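Local coordinates for cytoplasmic protein (PDB 7LPO), which is probably a family 5 glycoside hydrolase with steryl-beta-glucosidase activity, cleaving the glucose from sterol glucosides, at residues 75-80 with 125-130; 40-45 with 98-103. One frame throughout, in Å; residues are numbered along the deposited sequence.

Interaction 1. Residues 75-80 with 125-130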
loop_
_atom_site.group_PDB
_atom_site.type_symbol
_atom_site.label_atom_id
_atom_site.label_comp_id
_atom_site.label_asym_id
_atom_site.label_seq_id
_atom_site.Cartn_x
_atom_site.Cartn_y
_atom_site.Cartn_z
ATOM N N LYS A 75 -8.462 9.089 13.905
ATOM C CA LYS A 75 -7.632 8.955 12.719
ATOM C C LYS A 75 -8.225 7.857 11.849
ATOM O O LYS A 75 -8.467 6.752 12.349
ATOM C CB LYS A 75 -6.182 8.612 13.075
ATOM C CG LYS A 75 -5.460 9.708 13.840
ATOM C CD LYS A 75 -4.313 9.112 14.639
ATOM C CE LYS A 75 -3.025 9.865 14.369
ATOM N NZ LYS A 75 -1.860 8.950 14.463
ATOM N N PRO A 76 -8.406 8.077 10.545
ATOM C CA PRO A 76 -7.802 9.174 9.774
ATOM C C PRO A 76 -8.508 10.521 9.850
ATOM O O PRO A 76 -7.873 11.541 9.602
ATOM C CB PRO A 76 -7.854 8.649 8.326
ATOM C CG PRO A 76 -9.107 7.793 8.303
ATOM C CD PRO A 76 -9.202 7.165 9.700
ATOM N N LEU A 77 -9.792 10.533 10.181
ATOM C CA LEU A 77 -10.588 11.751 10.147
ATOM C C LEU A 77 -11.170 12.044 11.523
ATOM O O LEU A 77 -11.727 11.155 12.176
ATOM C CB LEU A 77 -11.706 11.619 9.123
ATOM C CG LEU A 77 -11.292 11.582 7.655
ATOM C CD1 LEU A 77 -12.543 11.354 6.818
ATOM C CD2 LEU A 77 -10.568 12.849 7.222
ATOM N N ASN A 78 -11.032 13.292 11.961
ATOM C CA ASN A 78 -11.614 13.729 13.221
ATOM C C ASN A 78 -13.099 14.018 13.015
ATOM O O ASN A 78 -13.472 14.840 12.170
ATOM C CB ASN A 78 -10.889 14.962 13.741
ATOM C CG ASN A 78 -11.279 15.298 15.162
ATOM O OD1 ASN A 78 -12.459 15.433 15.479
ATOM N ND2 ASN A 78 -10.293 15.417 16.028
ATOM N N LEU A 79 -13.945 13.326 13.767
ATOM C CA LEU A 79 -15.388 13.461 13.626
ATOM C C LEU A 79 -15.992 14.386 14.675
ATOM O O LEU A 79 -17.210 14.566 14.693
ATOM C CB LEU A 79 -16.052 12.078 13.695
ATOM C CG LEU A 79 -15.584 11.078 12.625
ATOM C CD1 LEU A 79 -16.170 9.683 12.878
ATOM C CD2 LEU A 79 -15.936 11.524 11.222
ATOM N N ASP A 80 -15.171 14.986 15.535
ATOM C CA ASP A 80 -15.668 15.875 16.577
ATOM C C ASP A 80 -15.553 17.353 16.228
ATOM O O ASP A 80 -16.274 18.164 16.821
ATOM C CB ASP A 80 -14.914 15.632 17.895
ATOM C CG ASP A 80 -15.101 14.220 18.432
ATOM O OD1 ASP A 80 -16.169 13.619 18.186
ATOM O OD2 ASP A 80 -14.176 13.709 19.097
ATOM N N ILE A 125 -16.700 2.550 11.414
ATOM C CA ILE A 125 -18.022 2.520 10.796
ATOM C C ILE A 125 -18.551 3.933 10.600
ATOM O O ILE A 125 -19.124 4.256 9.554
ATOM C CB ILE A 125 -18.982 1.663 11.644
ATOM C CG1 ILE A 125 -18.731 0.184 11.344
ATOM C CG2 ILE A 125 -20.426 2.058 11.391
ATOM C CD1 ILE A 125 -19.296 -0.760 12.383
ATOM N N ALA A 126 -18.370 4.794 11.603
ATOM C CA ALA A 126 -18.792 6.184 11.478
ATOM C C ALA A 126 -18.049 6.883 10.349
ATOM O O ALA A 126 -18.645 7.645 9.581
ATOM C CB ALA A 126 -18.557 6.921 12.801
ATOM N N VAL A 127 -16.740 6.653 10.240
ATOM C CA VAL A 127 -15.982 7.212 9.122
ATOM C C VAL A 127 -16.517 6.679 7.800
ATOM O O VAL A 127 -16.724 7.432 6.847
ATOM C CB VAL A 127 -14.482 6.910 9.279
ATOM C CG1 VAL A 127 -13.714 7.356 8.034
ATOM C CG2 VAL A 127 -13.938 7.578 10.527
ATOM N N LEU A 128 -16.772 5.373 7.730
ATOM C CA LEU A 128 -17.299 4.805 6.493
ATOM C C LEU A 128 -18.646 5.420 6.129
ATOM O O LEU A 128 -18.936 5.637 4.948
ATOM C CB LEU A 128 -17.416 3.288 6.623
ATOM C CG LEU A 128 -16.075 2.576 6.774
ATOM C CD1 LEU A 128 -16.266 1.083 7.004
ATOM C CD2 LEU A 128 -15.187 2.839 5.543
ATOM N N ARG A 129 -19.474 5.728 7.125
ATOM C CA ARG A 129 -20.770 6.334 6.833
ATOM C C ARG A 129 -20.612 7.691 6.157
ATOM O O ARG A 129 -21.339 8.007 5.208
ATOM C CB ARG A 129 -21.589 6.469 8.116
ATOM C CG ARG A 129 -22.210 5.159 8.577
ATOM C CD ARG A 129 -23.481 5.407 9.370
ATOM N NE ARG A 129 -23.673 4.410 10.417
ATOM C CZ ARG A 129 -24.252 3.229 10.231
ATOM N NH1 ARG A 129 -24.703 2.886 9.024
ATOM N NH2 ARG A 129 -24.384 2.391 11.254
ATOM N N LYS A 130 -19.674 8.512 6.635
ATOM C CA LYS A 130 -19.431 9.802 5.992
ATOM C C LYS A 130 -18.867 9.627 4.586
ATOM O O LYS A 130 -19.232 10.374 3.670
ATOM C CB LYS A 130 -18.487 10.650 6.840
ATOM C CG LYS A 130 -19.167 11.308 8.025
ATOM C CD LYS A 130 -18.296 12.383 8.654
ATOM C CE LYS A 130 -19.137 13.391 9.427
ATOM N NZ LYS A 130 -20.115 14.101 8.550
#

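Interaction 2. Residues 40-45 with 98-103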
loop_
_atom_site.group_PDB
_atom_site.type_symbol
_atom_site.label_atom_id
_atom_site.label_comp_id
_atom_site.label_asym_id
_atom_site.label_seq_id
_atom_site.Cartn_x
_atom_site.Cartn_y
_atom_site.Cartn_z
ATOM N N GLY A 40 -8.632 7.289 -6.656
ATOM C CA GLY A 40 -8.704 7.965 -5.389
ATOM C C GLY A 40 -7.396 7.906 -4.636
ATOM O O GLY A 40 -6.325 7.938 -5.251
ATOM N N VAL A 41 -7.479 7.810 -3.306
ATOM C CA VAL A 41 -6.317 7.920 -2.434
ATOM C C VAL A 41 -6.413 6.877 -1.332
ATOM O O VAL A 41 -7.487 6.353 -1.024
ATOM C CB VAL A 41 -6.203 9.327 -1.812
ATOM C CG1 VAL A 41 -6.213 10.373 -2.894
ATOM C CG2 VAL A 41 -7.382 9.577 -0.843
ATOM N N ASN A 42 -5.256 6.569 -0.751
ATOM C CA ASN A 42 -5.204 5.833 0.504
ATOM C C ASN A 42 -5.469 6.804 1.646
ATOM O O ASN A 42 -4.826 7.854 1.738
ATOM C CB ASN A 42 -3.842 5.171 0.686
ATOM C CG ASN A 42 -3.662 3.959 -0.202
ATOM O OD1 ASN A 42 -3.773 2.816 0.253
ATOM N ND2 ASN A 42 -3.402 4.201 -1.481
ATOM N N LEU A 43 -6.405 6.440 2.520
ATOM C CA LEU A 43 -6.824 7.256 3.656
ATOM C C LEU A 43 -6.845 6.342 4.879
ATOM O O LEU A 43 -7.808 5.590 5.067
ATOM C CB LEU A 43 -8.194 7.869 3.385
ATOM C CG LEU A 43 -8.787 8.835 4.410
ATOM C CD1 LEU A 43 -8.274 10.238 4.183
ATOM C CD2 LEU A 43 -10.316 8.793 4.328
ATOM N N SER A 44 -5.803 6.377 5.710
ATOM C CA SER A 44 -4.661 7.270 5.593
ATOM C C SER A 44 -3.460 6.661 6.320
ATOM O O SER A 44 -3.616 5.884 7.259
ATOM C CB SER A 44 -4.989 8.637 6.191
ATOM O OG SER A 44 -3.810 9.404 6.394
ATOM N N GLY A 45 -2.259 7.040 5.909
ATOM C CA GLY A 45 -1.067 6.690 6.656
ATOM C C GLY A 45 -1.105 7.088 8.121
ATOM O O GLY A 45 -0.412 6.489 8.950
ATOM N N LEU A 98 -12.842 6.925 -4.957
ATOM C CA LEU A 98 -12.337 5.701 -4.356
ATOM C C LEU A 98 -11.456 6.038 -3.165
ATOM O O LEU A 98 -10.709 7.020 -3.184
ATOM C CB LEU A 98 -11.534 4.879 -5.373
ATOM C CG LEU A 98 -10.793 3.638 -4.875
ATOM C CD1 LEU A 98 -11.759 2.497 -4.675
ATOM C CD2 LEU A 98 -9.702 3.255 -5.868
ATOM N N LEU A 99 -11.559 5.216 -2.130
ATOM C CA LEU A 99 -10.721 5.324 -0.947
ATOM C C LEU A 99 -10.267 3.924 -0.581
ATOM O O LEU A 99 -11.097 3.017 -0.502
ATOM C CB LEU A 99 -11.469 5.952 0.233
ATOM C CG LEU A 99 -12.009 7.365 0.048
ATOM C CD1 LEU A 99 -12.957 7.689 1.187
ATOM C CD2 LEU A 99 -10.890 8.374 -0.028
ATOM N N ARG A 100 -8.957 3.743 -0.413
ATOM C CA ARG A 100 -8.401 2.541 0.193
ATOM C C ARG A 100 -8.260 2.852 1.675
ATOM O O ARG A 100 -7.477 3.730 2.057
ATOM C CB ARG A 100 -7.066 2.173 -0.442
ATOM C CG ARG A 100 -6.471 0.881 0.103
ATOM C CD ARG A 100 -5.404 0.388 -0.830
ATOM N NE ARG A 100 -4.696 -0.791 -0.346
ATOM C CZ ARG A 100 -3.513 -0.761 0.259
ATOM N NH1 ARG A 100 -2.897 0.397 0.495
ATOM N NH2 ARG A 100 -2.941 -1.896 0.628
ATOM N N TYR A 101 -9.058 2.182 2.505
ATOM C CA TYR A 101 -9.187 2.561 3.906
ATOM C C TYR A 101 -8.201 1.771 4.755
ATOM O O TYR A 101 -8.279 0.544 4.822
ATOM C CB TYR A 101 -10.615 2.348 4.407
ATOM C CG TYR A 101 -10.775 2.899 5.798
ATOM C CD1 TYR A 101 -10.417 2.144 6.909
ATOM C CD2 TYR A 101 -11.226 4.201 6.003
ATOM C CE1 TYR A 101 -10.531 2.662 8.193
ATOM C CE2 TYR A 101 -11.346 4.723 7.286
ATOM C CZ TYR A 101 -10.999 3.945 8.372
ATOM O OH TYR A 101 -11.102 4.462 9.648
ATOM N N VAL A 102 -7.319 2.485 5.440
ATOM C CA VAL A 102 -6.208 1.887 6.172
ATOM C C VAL A 102 -6.605 1.666 7.628
ATOM O O VAL A 102 -7.044 2.597 8.310
ATOM C CB VAL A 102 -4.961 2.783 6.081
ATOM C CG1 VAL A 102 -3.833 2.222 6.921
ATOM C CG2 VAL A 102 -4.521 2.961 4.635
ATOM N N PHE A 103 -6.447 0.429 8.104
ATOM C CA PHE A 103 -6.565 0.102 9.517
ATOM C C PHE A 103 -5.496 -0.927 9.857
ATOM O O PHE A 103 -4.998 -1.645 8.988
ATOM C CB PHE A 103 -7.965 -0.424 9.885
ATOM C CG PHE A 103 -8.277 -1.770 9.314
ATOM C CD1 PHE A 103 -8.773 -1.889 8.026
ATOM C CD2 PHE A 103 -8.069 -2.913 10.053
ATOM C CE1 PHE A 103 -9.058 -3.121 7.483
ATOM C CE2 PHE A 103 -8.355 -4.156 9.520
ATOM C CZ PHE A 103 -8.851 -4.260 8.233
HETATM O O HOH W 1 -7.398 5.104 7.834
#

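Interaction 1. Residues 75-80 with 125-130
N78 OD1, in the residue just before the L79 that lies against A126, V127 and K130, accepts from two backbone N-H groups. The sound bond comes from D80 N, at 2.7 Å from N78 OD1 with an N-H...O angle of 151°; the donor lies in the plane of the side-chain carbonyl. D81 N adds a weak second bond. An Asn side-chain oxygen accepting from the backbone N-H two residues on makes an Asx turn, and this one frames L79, whose own N is bound by N74 OD1.

L79 gives the largest share of the loop's side of the contact, dividing its two methyls between different helix residues. L79 CD1 rests on the helix surface, 3.7 Å from A126 CB and 3.9 Å from V127 CG2; the L79 and V127 side chains cross at about a right angle. Its other methyl meets a lysine methylene: L79 CD2 lies 3.6 Å from K130 CD, and the two side chains slide past each other in opposite directions. K130 bends at its last torsion (chi4 -61°), which places NZ, and that amine forms a salt bridge with D85.

In the TIM-barrel fold expected for glycoside hydrolase family 5, helix 118-133 joins strand 98-104 to strand 137-143, and segment 75-80 is a loop draped over this helix. V127 CG1 turns to the deeper residue, standing 4.3 Å from L77 CD1, a loose apolar approach. No hydrogen bond links the two six-residue segments directly, but Y120 and Y123, about two turns and one turn before V127, bond through their hydroxyls to K75 O and L77 O respectively. L77 and L79 also touch A84 of helix 83-93.

Interaction 2. Residues 40-45 with 98-103
N42 OD1 accepts from R100 NH1 at 2.6 Å, with an N-H...O angle of 160°. The acceptor lies almost in the guanidinium plane, at its edge, while the amide plane is turned 75° from it. With CG anti to the backbone N (chi1 -177°) and the chain extended from CG to NE, the R100 side chain runs alongside N42 in the same direction. The other guanidinium nitrogens are bonded too: NE forms a salt bridge with D267 and NH2 bonds to N270 OD1, while NH1 also salt-bridges E521. N42 ND2 bonds to G520 O and, weakly, to I570 O.

These are neighbouring parallel strands of the TIM barrel, with axes 4.7 Å apart. R100 and N42 project to the face that also holds D267 and E521, whereas V41, L43, L99 and Y101 project to the other, where helix 118-133 packs. Between these two strands the backbone bonds alternate in the parallel pattern. R100 N donates to V41 O at 3.1 Å, and L43 N returns a bond to R100 O at 3.0 Å. The bond from V41 N to L98 O is weak. On its other side the N42 backbone bonds to I570 and Y573.

L43 O takes two donors: V102 N at 3.2 Å, from above the carbonyl plane, and a water at 2.8 Å from L43 O. The water also donates to V102 O, 2.6 Å away, and sits over one face of the Y101 ring, offset toward the rim. Apolar contact on this side includes V41 CG2 against L99 CD2 at 3.8 Å.

In the fold
The centres of interactions 1 and 2 lie about 12 Å apart, and the two touch directly. Y101 of segment 98-103 reaches both segments of interaction 1: V127 CG1 is 3.6 Å from Y101 CE2, and P76 CD is 3.3 Å from Y101 OH. P76, which follows a cis peptide, also leans on segment 40-45, with P76 CB 3.6 Å from S44 CB and 4.0 Å from L43 CG. Interaction 2 thus forms part of the barrel wall, and interaction 1 the helix and loop packed outside it. The N42 and R100 face looks into the barrel; as family 5 active sites lie at the C-terminal ends of the barrel strands, this polar face probably leads toward it.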